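Local coordinates for protein ESSB (Staphylococcus aureus, PDB 4ANN) that is an integral membrane component of the type VII secretion system, probably required for secretion of EsxA and EsxB, represented here by its cytoplasmic part, at residues 69-72 / 73-76; 42-45 / 46-49. One frame throughout, in Å; residues are numbered along the deposited sequence.

How the contacts relate
Both contacts are local turns of the cytoplasmic part of EssB, and both lie within the YukC family region. Contact 2 (42-49) comes first along the chain, in the loop between strands 21-25 and 50-54; contact 1 (69-76) follows strand 58-63 and runs from strand 70-71 toward helix 80-89. Their centres are about 18 Å apart. The antiparallel sheet 70-71, 110-112, 118-120 joins them: contact 1 starts on one edge strand, 70-71, and contact 2 bonds through its backbone to Ala120 of the opposite edge strand, 118-120. Their flanks also touch, His69 ND1 lying 3.5 Å from Ile48 CD1, although the turns themselves are apart.

Contact 1: residues 69-72 / 73-76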
loop_
_atom_site.group_PDB
_atom_site.type_symbol
_atom_site.label_atom_id
_atom_site.label_comp_id
_atom_site.label_asym_id
_atom_site.label_seq_id
_atom_site.Cartn_x
_atom_site.Cartn_y
_atom_site.Cartn_z
ATOM N N HIS A 69 -5.633 8.127 11.165
ATOM C CA HIS A 69 -5.025 7.532 9.981
ATOM C C HIS A 69 -5.285 8.466 8.808
ATOM O O HIS A 69 -6.418 8.730 8.415
ATOM C CB HIS A 69 -5.586 6.150 9.812
ATOM C CG HIS A 69 -5.043 5.210 10.867
ATOM N ND1 HIS A 69 -5.640 4.064 11.245
ATOM C CD2 HIS A 69 -3.920 5.256 11.643
ATOM C CE1 HIS A 69 -4.971 3.414 12.141
ATOM N NE2 HIS A 69 -3.892 4.114 12.430
ATOM N N THR A 70 -4.213 8.981 8.213
ATOM C CA THR A 70 -4.258 9.960 7.135
ATOM C C THR A 70 -4.137 9.271 5.808
ATOM O O THR A 70 -3.137 8.603 5.545
ATOM C CB THR A 70 -3.093 10.959 7.319
ATOM O OG1 THR A 70 -3.281 11.671 8.536
ATOM C CG2 THR A 70 -2.975 11.944 6.197
ATOM N N PRO A 71 -5.118 9.374 4.911
ATOM C CA PRO A 71 -4.973 8.746 3.586
ATOM C C PRO A 71 -3.793 9.282 2.819
ATOM O O PRO A 71 -3.473 10.489 2.898
ATOM C CB PRO A 71 -6.282 9.129 2.867
ATOM C CG PRO A 71 -7.218 9.428 3.990
ATOM C CD PRO A 71 -6.416 10.053 5.072
ATOM N N PHE A 72 -3.191 8.448 1.991
ATOM C CA PHE A 72 -2.075 8.859 1.128
ATOM C C PHE A 72 -2.366 10.165 0.386
ATOM O O PHE A 72 -1.509 11.017 0.293
ATOM C CB PHE A 72 -1.727 7.736 0.161
ATOM C CG PHE A 72 -0.865 8.193 -0.995
ATOM C CD1 PHE A 72 0.508 8.368 -0.838
ATOM C CD2 PHE A 72 -1.431 8.507 -2.211
ATOM C CE1 PHE A 72 1.285 8.864 -1.885
ATOM C CE2 PHE A 72 -0.638 9.007 -3.253
ATOM C CZ PHE A 72 0.695 9.179 -3.081
ATOM N N ASP A 73 -3.540 10.268 -0.233
ATOM C CA ASP A 73 -3.764 11.412 -1.091
ATOM C C ASP A 73 -3.705 12.740 -0.363
ATOM O O ASP A 73 -3.553 13.789 -1.006
ATOM C CB ASP A 73 -5.113 11.312 -1.807
ATOM C CG ASP A 73 -5.140 10.313 -2.943
ATOM O OD1 ASP A 73 -4.116 9.908 -3.461
ATOM O OD2 ASP A 73 -6.327 10.009 -3.300
ATOM N N ASN A 74 -3.823 12.722 0.973
ATOM C CA ASN A 74 -3.713 13.981 1.730
ATOM C C ASN A 74 -2.330 14.577 1.688
ATOM O O ASN A 74 -2.155 15.764 1.976
ATOM C CB ASN A 74 -4.102 13.707 3.212
ATOM C CG ASN A 74 -5.558 13.463 3.393
ATOM O OD1 ASN A 74 -6.274 12.946 2.486
ATOM N ND2 ASN A 74 -6.014 13.783 4.593
ATOM N N ILE A 75 -1.287 13.805 1.366
ATOM C CA ILE A 75 0.069 14.326 1.420
ATOM C C ILE A 75 0.420 15.208 0.209
ATOM O O ILE A 75 1.444 15.853 0.200
ATOM C CB ILE A 75 1.139 13.230 1.581
ATOM C CG1 ILE A 75 1.485 12.473 0.329
ATOM C CG2 ILE A 75 0.778 12.287 2.739
ATOM C CD1 ILE A 75 2.706 11.558 0.488
ATOM N N LYS A 76 -0.429 15.231 -0.809
ATOM C CA LYS A 76 -0.096 15.924 -2.047
ATOM C C LYS A 76 0.058 17.420 -1.867
ATOM O O LYS A 76 0.794 18.059 -2.624
ATOM C CB LYS A 76 -1.140 15.618 -3.117
ATOM C CG LYS A 76 -1.200 14.157 -3.491
ATOM C CD LYS A 76 -2.219 13.795 -4.543
ATOM C CE LYS A 76 -2.267 12.351 -4.872
ATOM N NZ LYS A 76 -3.269 12.042 -5.911
#
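Phe72 and Ile75 meet across a short 3-10 turn through which the chain leaves strand 70-71 and heads for helix 80-89. Two i to i+3 backbone hydrogen bonds build the turn: Asn74 N to Pro71 O at 3.0 Å, and the straighter Ile75 N to Phe72 O, also 3.0 Å, with an N-H...O angle of 170°. In both, the donor stands well above the carbonyl plane.

The apolar contacts lie around the Phe72 ring, whose CG is anti to the backbone N (chi1 164°), setting the ring beside its own carbonyl carbon, along the flank of the turn where Ile75 and Lys76 reach it. Ile75 CD1 reaches Phe72 CE1 at 3.9 Å, coming in obliquely. Outside the turn, Leu110 and Pro107 pack on Phe72, while Tyr86 and Leu87 of helix 80-89 pack on Ile75, which ties the turn to both sheet and helix. On the strand side, Thr70 CG2 rests 3.6 Å from Asn74 CB, and the Asn74 amide lies beside the ring of Pro71.

The extended Lys76 chain crosses Phe72 at about a right angle, with Lys76 CE near Phe72 CE2. Asp73 is modelled in two conformers; in one, Asp73 OD1 takes a weak 3.4 Å salt bridge from Lys76 NZ and sits at the edge of the Phe72 ring, 3.3 Å from Phe72 CD2, the carboxylate turned 60° from it. Ile75 CG1 lies 3.3 Å from Phe72 O.

Contact 2: residues 42-45 / 46-49; sequences QHSP and YFID
His43 and Asp49 close the loop side chain to side chain: His43 ND1 donates to Asp49 OD1 at 2.8 Å, nearly straight at 168°. The carboxylate oxygen receives it on its syn lone pair and lies close to the imidazole plane, although the carboxylate as a whole is turned 67° from the ring. With CG anti to the backbone N (chi1 -180°), the imidazole stands out roughly at a right angle to the chain running on to Ser44 and brings ND1 to the acid. With ND1 already protonated, the acid would probably favour the doubly protonated, imidazolium form.

Water 1 bridges the two arms of the loop. It accepts from Ser44 N at 2.9 Å and lies within hydrogen-bonding distance of Phe47 O and of Asp49 OD1, so the carboxylate oxygen that holds His43 also faces the water.

Ser44 to Phe47 forms a type I beta turn with Pro45 and Tyr46 at its corners. The closing bond, Phe47 N to Ser44 O, is weak at 3.3 Å; Ser44 OG separately accepts from Tyr46 N at 3.1 Å, which forms an ST turn within the beta turn. Backbone bonds from Tyr46 and Ile48 to Ala120 attach the loop to strand 118-120, and Arg123 bonds to the carbonyls of Gln42 and Ile48.

Among the rings, Pro45 CB lies over one face of Tyr46, while Pro45 CG approaches Tyr46 CE2 at 4.0 Å. Phe47, which also meets the ring of Tyr101, turns its edge to Ser44, with Phe47 CD2 3.5 Å from Ser44 OG.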
loop_
_atom_site.group_PDB
_atom_site.type_symbol
_atom_site.label_atom_id
_atom_site.label_comp_id
_atom_site.label_asym_id
_atom_site.label_seq_id
_atom_site.Cartn_x
_atom_site.Cartn_y
_atom_site.Cartn_z
ATOM N N GLN A 42 -6.703 -9.288 13.791
ATOM C CA GLN A 42 -5.768 -9.077 14.867
ATOM C C GLN A 42 -5.039 -7.745 14.680
ATOM O O GLN A 42 -4.612 -7.441 13.586
ATOM C CB GLN A 42 -4.750 -10.228 14.876
ATOM C CG GLN A 42 -3.870 -10.252 16.061
ATOM C CD GLN A 42 -3.094 -11.564 16.254
ATOM O OE1 GLN A 42 -3.598 -12.493 16.909
ATOM N NE2 GLN A 42 -1.921 -11.600 15.667
ATOM N N HIS A 43 -4.883 -6.947 15.718
ATOM C CA HIS A 43 -4.093 -5.743 15.573
ATOM C C HIS A 43 -2.698 -6.049 15.037
ATOM O O HIS A 43 -2.053 -6.993 15.505
ATOM C CB HIS A 43 -3.971 -5.008 16.907
ATOM C CG HIS A 43 -3.147 -3.766 16.698
ATOM N ND1 HIS A 43 -3.562 -2.614 16.043
ATOM C CD2 HIS A 43 -1.875 -3.534 17.061
ATOM C CE1 HIS A 43 -2.605 -1.715 16.053
ATOM N NE2 HIS A 43 -1.561 -2.261 16.652
ATOM N N SER A 44 -2.262 -5.218 14.081
ATOM C CA SER A 44 -0.932 -5.255 13.542
ATOM C C SER A 44 -0.407 -3.822 13.407
ATOM O O SER A 44 -1.192 -2.969 12.957
ATOM C CB SER A 44 -0.898 -5.849 12.136
ATOM O OG SER A 44 0.342 -5.553 11.486
ATOM N N PRO A 45 0.840 -3.588 13.722
ATOM C CA PRO A 45 1.351 -2.185 13.548
ATOM C C PRO A 45 1.396 -1.749 12.109
ATOM O O PRO A 45 1.663 -0.586 11.883
ATOM C CB PRO A 45 2.754 -2.252 14.128
ATOM C CG PRO A 45 3.080 -3.674 14.268
ATOM C CD PRO A 45 1.858 -4.495 14.222
ATOM N N TYR A 46 1.194 -2.633 11.142
ATOM C CA TYR A 46 1.309 -2.281 9.744
ATOM C C TYR A 46 -0.025 -2.201 9.023
ATOM O O TYR A 46 -0.010 -1.907 7.840
ATOM C CB TYR A 46 2.192 -3.292 9.011
ATOM C CG TYR A 46 3.575 -3.263 9.643
ATOM C CD1 TYR A 46 4.404 -2.143 9.482
ATOM C CD2 TYR A 46 4.063 -4.328 10.366
ATOM C CE1 TYR A 46 5.657 -2.072 10.033
ATOM C CE2 TYR A 46 5.326 -4.300 10.972
ATOM C CZ TYR A 46 6.084 -3.157 10.771
ATOM O OH TYR A 46 7.324 -3.099 11.342
ATOM N N PHE A 47 -1.148 -2.409 9.703
ATOM C CA PHE A 47 -2.435 -2.436 9.063
ATOM C C PHE A 47 -3.494 -1.634 9.826
ATOM O O PHE A 47 -3.468 -1.545 11.051
ATOM C CB PHE A 47 -2.993 -3.871 8.919
ATOM C CG PHE A 47 -2.222 -4.680 7.930
ATOM C CD1 PHE A 47 -2.562 -4.626 6.593
ATOM C CD2 PHE A 47 -1.172 -5.494 8.315
ATOM C CE1 PHE A 47 -1.862 -5.379 5.664
ATOM C CE2 PHE A 47 -0.472 -6.224 7.355
ATOM C CZ PHE A 47 -0.809 -6.180 6.039
ATOM N N ILE A 48 -4.427 -1.086 9.085
ATOM C CA ILE A 48 -5.684 -0.537 9.613
ATOM C C ILE A 48 -6.330 -1.619 10.445
ATOM O O ILE A 48 -6.383 -2.800 10.043
ATOM C CB ILE A 48 -6.614 -0.135 8.396
ATOM C CG1 ILE A 48 -5.940 0.959 7.543
ATOM C CG2 ILE A 48 -8.011 0.174 8.795
ATOM C CD1 ILE A 48 -5.870 2.262 8.246
ATOM N N ASP A 49 -6.873 -1.258 11.592
ATOM C CA ASP A 49 -7.641 -2.198 12.395
ATOM C C ASP A 49 -8.907 -2.643 11.642
ATOM O O ASP A 49 -9.469 -1.891 10.876
ATOM C CB ASP A 49 -8.046 -1.588 13.713
ATOM C CG ASP A 49 -6.854 -1.528 14.685
ATOM O OD1 ASP A 49 -5.869 -2.292 14.567
ATOM O OD2 ASP A 49 -6.952 -0.698 15.640
HETATM O O HOH W 1 -4.315 -3.561 12.892
#